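PDB 3VYY: ATP-dependent RNA helicase A from Homo sapiens, which is an ATP-dependent RNA helicase that probably unwinds RNA and, through its double-stranded RNA-binding domains, facilitates assembly of the RNA-induced silencing complex. Local coordinates for residues K16-R24 / F34-G42; D3-W11 / Q58-L69. All coordinates share one frame; numbering follows the deposited sequence.

Contact 1: residues K16-R24 / F34-G42; sequences KMTPSYEIR and FMCEVQVEG. With nucleotides of chain D.
The phenol ring of Tyr21 lies flat over one methyl of Val38: CG1 stands 3.4 Å from the centroid of the Tyr21 ring and 10° off its normal, a CH-pi contact close to the ring centre. The pair belongs to the first beta hairpin of the double-stranded RNA-binding domain. Its strand segments 20-24 and 34-39 run antiparallel at 164°, with axes 4.6 Å apart. Tyr21-Val38 and Ile23-Cys36 are non-hydrogen-bonded pairs, and their side chains occupy the face turned to the helices, where Tyr21 also meets Leu8 and Ala62. With SG anti to the backbone N (chi1 -163°), Cys36 brings its sulfur to the edge of the Tyr21 ring, in the ring plane, 3.6 Å from Tyr21 CD2. One ring is thus held by a methyl over its face and a sulfur at its rim.

In alternation with these, Ser20-Gln39, Glu22-Glu37 and Arg24-Met35 are hydrogen-bonded pairs, each joined by two backbone hydrogen bonds. Arg24 N donates to Met35 O at 2.8 Å. The side chains of these pairs project from the other face. There Arg24 and Met35 lie side by side, pointing the same way, with Arg24 CG 3.9 Å from Met35 CG. Arg24 NH2 remains 4.5 Å from Glu37 OE2, beyond a salt bridge, so that attraction is at most long-range. The amide of Gln39 turns instead to Thr46.

Ahead of the first strand, the bent chain of Met17 crosses Val40 at about a right angle, its SD 3.6 Å from Val40 CG1. At the other end of the contact, Phe34 reaches RNA: it presents its ring edge to the ribose, CE1 lying 3.4 Å from O2' of G5 of chain D.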
loop_
_atom_site.group_PDB
_atom_site.type_symbol
_atom_site.label_atom_id
_atom_site.label_comp_id
_atom_site.label_asym_id
_atom_site.label_seq_id
_atom_site.Cartn_x
_atom_site.Cartn_y
_atom_site.Cartn_z
ATOM N N LYS A 16 -8.291 6.201 13.265
ATOM C CA LYS A 16 -9.327 5.247 13.675
ATOM C C LYS A 16 -10.084 4.622 12.511
ATOM O O LYS A 16 -11.315 4.677 12.453
ATOM C CB LYS A 16 -10.289 5.884 14.697
ATOM C CG LYS A 16 -9.603 6.279 16.018
ATOM C CD LYS A 16 -10.583 6.710 17.091
ATOM C CE LYS A 16 -9.849 7.420 18.230
ATOM N NZ LYS A 16 -10.706 8.431 18.942
ATOM N N MET A 17 -9.326 4.035 11.583
ATOM C CA MET A 17 -9.882 3.293 10.446
ATOM C C MET A 17 -8.950 2.184 9.970
ATOM O O MET A 17 -7.808 2.078 10.433
ATOM C CB MET A 17 -10.235 4.227 9.285
ATOM C CG MET A 17 -9.252 5.346 9.052
ATOM S SD MET A 17 -9.842 6.449 7.746
ATOM C CE MET A 17 -11.436 6.993 8.401
ATOM N N THR A 18 -9.458 1.358 9.053
ATOM C CA THR A 18 -8.674 0.302 8.417
ATOM C C THR A 18 -8.521 0.614 6.925
ATOM O O THR A 18 -9.443 1.168 6.327
ATOM C CB THR A 18 -9.338 -1.101 8.586
ATOM O OG1 THR A 18 -10.513 -1.195 7.761
ATOM C CG2 THR A 18 -9.704 -1.390 10.055
ATOM N N PRO A 19 -7.350 0.287 6.326
ATOM C CA PRO A 19 -7.202 0.311 4.864
ATOM C C PRO A 19 -8.110 -0.740 4.271
ATOM O O PRO A 19 -8.638 -1.557 5.002
ATOM C CB PRO A 19 -5.749 -0.116 4.644
ATOM C CG PRO A 19 -5.323 -0.780 5.899
ATOM C CD PRO A 19 -6.098 -0.118 6.992
ATOM N N SER A 20 -8.304 -0.739 2.966
ATOM C CA SER A 20 -9.070 -1.813 2.365
ATOM C C SER A 20 -8.446 -2.234 1.058
ATOM O O SER A 20 -8.473 -1.494 0.067
ATOM C CB SER A 20 -10.537 -1.431 2.186
ATOM O OG SER A 20 -10.630 -0.159 1.588
ATOM N N TYR A 21 -7.868 -3.436 1.102
ATOM C CA TYR A 21 -7.215 -4.066 -0.036
ATOM C C TYR A 21 -8.217 -4.856 -0.830
ATOM O O TYR A 21 -9.128 -5.442 -0.267
ATOM C CB TYR A 21 -6.119 -5.003 0.452
ATOM C CG TYR A 21 -4.978 -4.264 1.074
ATOM C CD1 TYR A 21 -5.053 -3.819 2.390
ATOM C CD2 TYR A 21 -3.836 -3.969 0.340
ATOM C CE1 TYR A 21 -4.018 -3.129 2.964
ATOM C CE2 TYR A 21 -2.785 -3.272 0.912
ATOM C CZ TYR A 21 -2.887 -2.854 2.225
ATOM O OH TYR A 21 -1.858 -2.169 2.812
ATOM N N GLU A 22 -8.054 -4.862 -2.143
ATOM C CA GLU A 22 -8.870 -5.716 -3.002
ATOM C C GLU A 22 -7.978 -6.314 -4.088
ATOM O O GLU A 22 -7.421 -5.599 -4.915
ATOM C CB GLU A 22 -10.087 -4.948 -3.552
ATOM C CG GLU A 22 -10.725 -5.556 -4.789
ATOM C CD GLU A 22 -12.254 -5.460 -4.781
ATOM O OE1 GLU A 22 -12.794 -4.613 -5.544
ATOM O OE2 GLU A 22 -12.910 -6.234 -4.019
ATOM N N ILE A 23 -7.813 -7.627 -4.033
ATOM C CA ILE A 23 -6.906 -8.334 -4.913
ATOM C C ILE A 23 -7.675 -9.097 -5.978
ATOM O O ILE A 23 -8.648 -9.793 -5.677
ATOM C CB ILE A 23 -6.037 -9.328 -4.136
ATOM C CG1 ILE A 23 -5.947 -8.926 -2.673
ATOM C CG2 ILE A 23 -4.652 -9.391 -4.736
ATOM C CD1 ILE A 23 -4.694 -9.405 -1.953
ATOM N N ARG A 24 -7.260 -8.962 -7.229
ATOM C CA ARG A 24 -7.787 -9.850 -8.257
ATOM C C ARG A 24 -6.717 -10.533 -9.088
ATOM O O ARG A 24 -5.699 -9.931 -9.412
ATOM C CB ARG A 24 -8.887 -9.199 -9.121
ATOM C CG ARG A 24 -8.539 -7.927 -9.831
ATOM C CD ARG A 24 -9.720 -7.489 -10.699
ATOM N NE ARG A 24 -9.746 -6.047 -10.968
ATOM C CZ ARG A 24 -10.687 -5.428 -11.692
ATOM N NH1 ARG A 24 -11.689 -6.123 -12.238
ATOM N NH2 ARG A 24 -10.622 -4.105 -11.886
ATOM N N PHE A 34 -1.084 -11.015 -9.824
ATOM C CA PHE A 34 -2.197 -10.469 -9.057
ATOM C C PHE A 34 -2.155 -8.955 -9.054
ATOM O O PHE A 34 -1.078 -8.352 -9.122
ATOM C CB PHE A 34 -2.180 -11.001 -7.631
ATOM C CG PHE A 34 -2.374 -12.467 -7.548
ATOM C CD1 PHE A 34 -1.285 -13.324 -7.566
ATOM C CD2 PHE A 34 -3.650 -13.005 -7.474
ATOM C CE1 PHE A 34 -1.466 -14.706 -7.501
ATOM C CE2 PHE A 34 -3.846 -14.378 -7.409
ATOM C CZ PHE A 34 -2.749 -15.232 -7.422
ATOM N N MET A 35 -3.348 -8.369 -8.981
ATOM C CA MET A 35 -3.580 -6.934 -9.052
ATOM C C MET A 35 -4.192 -6.470 -7.734
ATOM O O MET A 35 -5.177 -7.048 -7.275
ATOM C CB MET A 35 -4.537 -6.648 -10.213
ATOM C CG MET A 35 -5.510 -5.482 -10.007
ATOM S SD MET A 35 -4.735 -3.879 -10.317
ATOM C CE MET A 35 -4.299 -4.010 -12.067
ATOM N N CYS A 36 -3.619 -5.438 -7.122
ATOM C CA CYS A 36 -4.124 -4.963 -5.840
ATOM C C CYS A 36 -4.497 -3.489 -5.837
ATOM O O CYS A 36 -3.849 -2.671 -6.476
ATOM C CB CYS A 36 -3.112 -5.230 -4.732
ATOM S SG CYS A 36 -3.841 -5.140 -3.087
ATOM N N GLU A 37 -5.543 -3.154 -5.101
ATOM C CA GLU A 37 -5.905 -1.771 -4.904
ATOM C C GLU A 37 -6.152 -1.597 -3.418
ATOM O O GLU A 37 -6.784 -2.465 -2.799
ATOM C CB GLU A 37 -7.173 -1.434 -5.697
ATOM C CG GLU A 37 -7.164 -1.864 -7.169
ATOM C CD GLU A 37 -8.253 -1.182 -8.022
ATOM O OE1 GLU A 37 -9.090 -0.454 -7.450
ATOM O OE2 GLU A 37 -8.271 -1.370 -9.270
ATOM N N VAL A 38 -5.633 -0.509 -2.844
ATOM C CA VAL A 38 -5.913 -0.150 -1.449
ATOM C C VAL A 38 -6.624 1.147 -1.455
ATOM O O VAL A 38 -6.288 2.044 -2.253
ATOM C CB VAL A 38 -4.687 0.235 -0.610
ATOM C CG1 VAL A 38 -4.762 -0.413 0.749
ATOM C CG2 VAL A 38 -3.403 -0.076 -1.294
ATOM N N GLN A 39 -7.566 1.292 -0.529
ATOM C CA GLN A 39 -8.160 2.596 -0.285
ATOM C C GLN A 39 -8.179 2.895 1.185
ATOM O O GLN A 39 -7.983 2.006 2.004
ATOM C CB GLN A 39 -9.536 2.689 -0.918
ATOM C CG GLN A 39 -9.440 2.838 -2.431
ATOM C CD GLN A 39 -10.754 2.664 -3.165
ATOM O OE1 GLN A 39 -11.736 2.154 -2.620
ATOM N NE2 GLN A 39 -10.777 3.078 -4.424
ATOM N N VAL A 40 -8.352 4.161 1.519
ATOM C CA VAL A 40 -8.598 4.557 2.893
ATOM C C VAL A 40 -9.713 5.578 2.818
ATOM O O VAL A 40 -9.733 6.372 1.882
ATOM C CB VAL A 40 -7.346 5.169 3.546
ATOM C CG1 VAL A 40 -7.671 5.687 4.931
ATOM C CG2 VAL A 40 -6.237 4.143 3.637
ATOM N N GLU A 41 -10.640 5.547 3.783
ATOM C CA GLU A 41 -11.761 6.503 3.824
ATOM C C GLU A 41 -11.254 7.933 3.892
ATOM O O GLU A 41 -10.338 8.243 4.648
ATOM C CB GLU A 41 -12.722 6.231 4.991
ATOM C CG GLU A 41 -14.136 6.849 4.797
ATOM C CD GLU A 41 -15.205 6.385 5.839
ATOM O OE1 GLU A 41 -16.113 7.197 6.165
ATOM O OE2 GLU A 41 -15.160 5.218 6.316
ATOM N N GLY A 42 -11.838 8.794 3.069
ATOM C CA GLY A 42 -11.506 10.206 3.093
ATOM C C GLY A 42 -10.272 10.551 2.288
ATOM O O GLY A 42 -9.727 11.659 2.418
ATOM P P G D 5 5.854 -17.911 -6.600
ATOM O OP1 G D 5 6.613 -16.709 -6.227
ATOM O OP2 G D 5 5.680 -19.042 -5.653
ATOM O "O5'" G D 5 4.408 -17.352 -7.000
ATOM C "C5'" G D 5 3.370 -17.904 -6.268
ATOM C "C4'" G D 5 2.085 -17.861 -7.032
ATOM O "O4'" G D 5 2.052 -18.952 -7.989
ATOM C "C3'" G D 5 0.984 -18.176 -6.042
ATOM O "O3'" G D 5 0.547 -16.949 -5.415
ATOM C "C2'" G D 5 -0.038 -18.906 -6.917
ATOM O "O2'" G D 5 -0.764 -18.029 -7.729
ATOM C "C1'" G D 5 0.883 -19.757 -7.790
ATOM N N9 G D 5 1.206 -21.023 -7.119
ATOM C C8 G D 5 2.429 -21.402 -6.615
ATOM N N7 G D 5 2.415 -22.567 -6.047
ATOM C C5 G D 5 1.093 -22.978 -6.176
ATOM C C6 G D 5 0.478 -24.167 -5.760
ATOM O O6 G D 5 1.002 -25.115 -5.173
ATOM N N1 G D 5 -0.874 -24.228 -6.068
ATOM C C2 G D 5 -1.573 -23.257 -6.731
ATOM N N2 G D 5 -2.880 -23.515 -6.947
ATOM N N3 G D 5 -0.998 -22.120 -7.146
ATOM C C4 G D 5 0.332 -22.052 -6.831
#

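Contact 2: residues D3-W11 / Q58-L69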
loop_
_atom_site.group_PDB
_atom_site.type_symbol
_atom_site.label_atom_id
_atom_site.label_comp_id
_atom_site.label_asym_id
_atom_site.label_seq_id
_atom_site.Cartn_x
_atom_site.Cartn_y
_atom_site.Cartn_z
ATOM N N ASP A 3 7.417 -4.040 5.988
ATOM C CA ASP A 3 6.656 -3.353 7.047
ATOM C C ASP A 3 5.706 -2.218 6.646
ATOM O O ASP A 3 4.962 -1.730 7.488
ATOM C CB ASP A 3 7.621 -2.852 8.140
ATOM C CG ASP A 3 8.554 -3.957 8.662
ATOM O OD1 ASP A 3 8.158 -5.156 8.615
ATOM O OD2 ASP A 3 9.680 -3.622 9.120
ATOM N N VAL A 4 5.728 -1.802 5.385
ATOM C CA VAL A 4 4.883 -0.692 4.925
ATOM C C VAL A 4 3.392 -0.938 5.093
ATOM O O VAL A 4 2.632 -0.014 5.347
ATOM C CB VAL A 4 5.080 -0.407 3.452
ATOM C CG1 VAL A 4 4.880 1.070 3.191
ATOM C CG2 VAL A 4 6.458 -0.860 2.994
ATOM N N LYS A 5 2.974 -2.183 4.916
ATOM C CA LYS A 5 1.586 -2.566 5.137
ATOM C C LYS A 5 1.193 -2.345 6.593
ATOM O O LYS A 5 0.103 -1.849 6.893
ATOM C CB LYS A 5 1.401 -4.030 4.781
ATOM C CG LYS A 5 1.253 -4.290 3.310
ATOM C CD LYS A 5 1.138 -5.759 3.070
ATOM C CE LYS A 5 2.487 -6.422 3.158
ATOM N NZ LYS A 5 2.378 -7.864 2.842
ATOM N N ASN A 6 2.111 -2.735 7.478
ATOM C CA ASN A 6 1.979 -2.602 8.915
ATOM C C ASN A 6 1.995 -1.121 9.262
ATOM O O ASN A 6 1.247 -0.662 10.127
ATOM C CB ASN A 6 3.144 -3.336 9.589
ATOM C CG ASN A 6 2.979 -3.455 11.084
ATOM O OD1 ASN A 6 3.646 -2.767 11.848
ATOM N ND2 ASN A 6 2.085 -4.327 11.511
ATOM N N PHE A 7 2.836 -0.366 8.560
ATOM C CA PHE A 7 2.883 1.068 8.753
ATOM C C PHE A 7 1.556 1.710 8.354
ATOM O O PHE A 7 0.968 2.457 9.128
ATOM C CB PHE A 7 4.019 1.713 7.976
ATOM C CG PHE A 7 3.936 3.200 7.966
ATOM C CD1 PHE A 7 4.658 3.953 8.884
ATOM C CD2 PHE A 7 3.082 3.855 7.087
ATOM C CE1 PHE A 7 4.556 5.322 8.895
ATOM C CE2 PHE A 7 2.975 5.232 7.104
ATOM C CZ PHE A 7 3.711 5.964 7.999
ATOM N N LEU A 8 1.093 1.425 7.146
ATOM C CA LEU A 8 -0.148 2.000 6.672
ATOM C C LEU A 8 -1.276 1.578 7.581
ATOM O O LEU A 8 -2.258 2.292 7.739
ATOM C CB LEU A 8 -0.445 1.530 5.252
ATOM C CG LEU A 8 -1.813 1.865 4.650
ATOM C CD1 LEU A 8 -2.077 3.368 4.605
ATOM C CD2 LEU A 8 -1.939 1.273 3.260
ATOM N N TYR A 9 -1.139 0.399 8.175
ATOM C CA TYR A 9 -2.212 -0.112 8.985
ATOM C C TYR A 9 -2.285 0.698 10.258
ATOM O O TYR A 9 -3.363 1.116 10.665
ATOM C CB TYR A 9 -2.015 -1.578 9.314
ATOM C CG TYR A 9 -3.265 -2.189 9.890
ATOM C CD1 TYR A 9 -4.301 -2.607 9.051
ATOM C CD2 TYR A 9 -3.437 -2.323 11.272
ATOM C CE1 TYR A 9 -5.471 -3.152 9.563
ATOM C CE2 TYR A 9 -4.607 -2.885 11.798
ATOM C CZ TYR A 9 -5.617 -3.287 10.929
ATOM O OH TYR A 9 -6.775 -3.831 11.408
ATOM N N ALA A 10 -1.129 0.921 10.880
ATOM C CA ALA A 10 -1.063 1.718 12.084
ATOM C C ALA A 10 -1.522 3.128 11.764
ATOM O O ALA A 10 -2.387 3.668 12.454
ATOM C CB ALA A 10 0.333 1.716 12.657
ATOM N N TRP A 11 -0.974 3.711 10.698
ATOM C CA TRP A 11 -1.309 5.075 10.324
ATOM C C TRP A 11 -2.825 5.304 10.356
ATOM O O TRP A 11 -3.296 6.300 10.889
ATOM C CB TRP A 11 -0.724 5.423 8.955
ATOM C CG TRP A 11 -0.892 6.857 8.596
ATOM C CD1 TRP A 11 -0.081 7.888 8.956
ATOM C CD2 TRP A 11 -1.950 7.427 7.824
ATOM N NE1 TRP A 11 -0.569 9.075 8.454
ATOM C CE2 TRP A 11 -1.718 8.817 7.758
ATOM C CE3 TRP A 11 -3.072 6.900 7.185
ATOM C CZ2 TRP A 11 -2.564 9.685 7.068
ATOM C CZ3 TRP A 11 -3.919 7.767 6.500
ATOM C CH2 TRP A 11 -3.660 9.140 6.450
ATOM N N GLN A 58 0.039 -6.670 -2.485
ATOM C CA GLN A 58 -0.384 -5.797 -1.421
ATOM C C GLN A 58 0.686 -4.812 -1.005
ATOM O O GLN A 58 0.429 -3.597 -0.982
ATOM C CB GLN A 58 -0.837 -6.597 -0.226
ATOM C CG GLN A 58 -2.287 -6.959 -0.268
ATOM C CD GLN A 58 -2.636 -7.975 0.782
ATOM O OE1 GLN A 58 -2.429 -9.165 0.583
ATOM N NE2 GLN A 58 -3.160 -7.513 1.917
ATOM N N SER A 59 1.879 -5.310 -0.686
ATOM C CA SER A 59 2.992 -4.418 -0.354
ATOM C C SER A 59 3.124 -3.296 -1.372
ATOM O O SER A 59 3.289 -2.144 -1.011
ATOM C CB SER A 59 4.306 -5.173 -0.286
ATOM O OG SER A 59 4.200 -6.265 0.600
ATOM N N ASN A 60 3.032 -3.639 -2.645
ATOM C CA ASN A 60 3.215 -2.673 -3.704
ATOM C C ASN A 60 2.131 -1.597 -3.687
ATOM O O ASN A 60 2.425 -0.407 -3.812
ATOM C CB ASN A 60 3.289 -3.379 -5.061
ATOM C CG ASN A 60 4.505 -4.302 -5.190
ATOM O OD1 ASN A 60 5.351 -4.383 -4.307
ATOM N ND2 ASN A 60 4.580 -5.011 -6.300
ATOM N N ALA A 61 0.886 -2.013 -3.506
ATOM C CA ALA A 61 -0.234 -1.070 -3.373
ATOM C C ALA A 61 -0.068 -0.147 -2.165
ATOM O O ALA A 61 -0.338 1.048 -2.256
ATOM C CB ALA A 61 -1.560 -1.824 -3.288
ATOM N N ALA A 62 0.365 -0.711 -1.035
ATOM C CA ALA A 62 0.593 0.071 0.170
ATOM C C ALA A 62 1.689 1.105 -0.079
ATOM O O ALA A 62 1.497 2.301 0.210
ATOM C CB ALA A 62 0.929 -0.817 1.340
ATOM N N ARG A 63 2.814 0.664 -0.642
ATOM C CA ARG A 63 3.923 1.578 -0.957
ATOM C C ARG A 63 3.388 2.729 -1.783
ATOM O O ARG A 63 3.571 3.908 -1.448
ATOM C CB ARG A 63 4.987 0.866 -1.750
ATOM C CG ARG A 63 6.339 1.468 -1.654
ATOM C CD ARG A 63 7.085 1.357 -2.996
ATOM N NE ARG A 63 6.343 0.572 -3.992
ATOM C CZ ARG A 63 5.712 1.090 -5.041
ATOM N NH1 ARG A 63 5.758 2.394 -5.252
ATOM N NH2 ARG A 63 5.034 0.308 -5.876
ATOM N N ASP A 64 2.693 2.367 -2.854
ATOM C CA ASP A 64 2.036 3.342 -3.685
ATOM C C ASP A 64 1.243 4.325 -2.830
ATOM O O ASP A 64 1.495 5.524 -2.870
ATOM C CB ASP A 64 1.133 2.645 -4.696
ATOM C CG ASP A 64 0.731 3.559 -5.833
ATOM O OD1 ASP A 64 1.595 4.319 -6.349
ATOM O OD2 ASP A 64 -0.455 3.512 -6.211
ATOM N N PHE A 65 0.313 3.813 -2.030
ATOM C CA PHE A 65 -0.484 4.677 -1.169
ATOM C C PHE A 65 0.335 5.580 -0.247
ATOM O O PHE A 65 0.200 6.800 -0.309
ATOM C CB PHE A 65 -1.474 3.893 -0.350
ATOM C CG PHE A 65 -2.632 4.721 0.101
ATOM C CD1 PHE A 65 -3.699 4.969 -0.762
ATOM C CD2 PHE A 65 -2.646 5.296 1.364
ATOM C CE1 PHE A 65 -4.783 5.767 -0.363
ATOM C CE2 PHE A 65 -3.707 6.089 1.771
ATOM C CZ PHE A 65 -4.785 6.321 0.912
ATOM N N VAL A 66 1.188 5.001 0.599
ATOM C CA VAL A 66 2.051 5.833 1.469
ATOM C C VAL A 66 2.750 6.913 0.672
ATOM O O VAL A 66 2.643 8.088 0.996
ATOM C CB VAL A 66 3.106 5.018 2.269
ATOM C CG1 VAL A 66 3.993 5.939 3.064
ATOM C CG2 VAL A 66 2.431 4.025 3.219
ATOM N N ASN A 67 3.448 6.516 -0.386
ATOM C CA ASN A 67 4.149 7.480 -1.228
ATOM C C ASN A 67 3.240 8.664 -1.550
ATOM O O ASN A 67 3.673 9.815 -1.519
ATOM C CB ASN A 67 4.715 6.816 -2.486
ATOM C CG ASN A 67 5.439 7.804 -3.411
ATOM O OD1 ASN A 67 4.800 8.502 -4.192
ATOM N ND2 ASN A 67 6.777 7.829 -3.358
ATOM N N TYR A 68 1.976 8.386 -1.812
ATOM C CA TYR A 68 1.020 9.447 -2.058
ATOM C C TYR A 68 0.720 10.327 -0.827
ATOM O O TYR A 68 0.731 11.560 -0.921
ATOM C CB TYR A 68 -0.260 8.856 -2.621
ATOM C CG TYR A 68 -1.480 9.706 -2.390
ATOM C CD1 TYR A 68 -1.710 10.836 -3.162
ATOM C CD2 TYR A 68 -2.407 9.366 -1.414
ATOM C CE1 TYR A 68 -2.830 11.606 -2.964
ATOM C CE2 TYR A 68 -3.537 10.109 -1.213
ATOM C CZ TYR A 68 -3.749 11.230 -1.986
ATOM O OH TYR A 68 -4.875 12.002 -1.785
ATOM N N LEU A 69 0.444 9.704 0.313
ATOM C CA LEU A 69 0.331 10.446 1.553
ATOM C C LEU A 69 1.486 11.446 1.679
ATOM O O LEU A 69 1.263 12.624 2.012
ATOM C CB LEU A 69 0.322 9.499 2.742
ATOM C CG LEU A 69 -0.852 8.523 2.840
ATOM C CD1 LEU A 69 -0.582 7.444 3.876
ATOM C CD2 LEU A 69 -2.188 9.230 3.132
#
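The two helices of the alpha-beta-beta-beta-alpha fold of the double-stranded RNA-binding domain pack here, Lys5, Leu8 and Trp11 of one meeting Ser59, Ala62 and Leu69 of the other. Axes of the segments 4-11 and 58-69 pass 9.0 Å apart at 51°, and the interface is apolar apart from its Lys5 end.

There the aliphatic part of Lys5 does the touching. CG rests 4.0 Å from Ala62 CB, and CD lies 3.9 Å from Gln58 CB. The bend at chi3 (-78°) then brings the amine alongside Ser59, NZ standing 3.3 Å from Ser59 OG, a hydroxyl hydrogen-bonded to Lys55 O. With an alanine here, Ala62 CB and Gln58 CB would probably lose the aliphatic chain that covers them, and Ser59 the positive charge beside it.

Further along, Leu8 divides its branches: CD2 sits against Ala62 CB, while Leu8 CD1 meets the Phe65 ring obliquely, 3.8 Å from Phe65 CD2. A single methyl of Val66 serves several partners, CG2 lying 3.8 Å from Val4 CG1 and also touching Phe7 CD2. The far end is closed by Trp11 and Leu69, which approach from opposite directions. Leu69 CD1 stands 4.0 Å from the centroid of the six-membered ring of Trp11 and 5° off its normal, a CH-pi contact, and Leu69 CD2 comes within 3.6 Å of Trp11 CH2.

Around this pair, Ile75 touches both Trp11 and Leu69, and Phe83 lies on Val66. The sheet covers another side: Leu8 packs on Val38 of strand 31-39, Gln58 on Ile23 of strand 20-26, and Ala61 brings helix 54-71 against Cys36 and Val38.

How the contacts relate
From the N terminus the chain enters helix 4-14 and turns into strand 20-26, then pairs back through strand 31-39; contact 1 closes this hairpin, with nine residues between its segments. Strand 47-51 completes the antiparallel sheet before helix 54-71 returns to the first helix at contact 2, which spans 46 intervening residues. Contact 1 therefore falls wholly within the larger loop, and the two do not cross. Their centres are about 10 Å apart and they touch directly: Tyr21 CD2 lies 3.4 Å from Gln58 CG. Sheet and helix pair are thereby joined into one core.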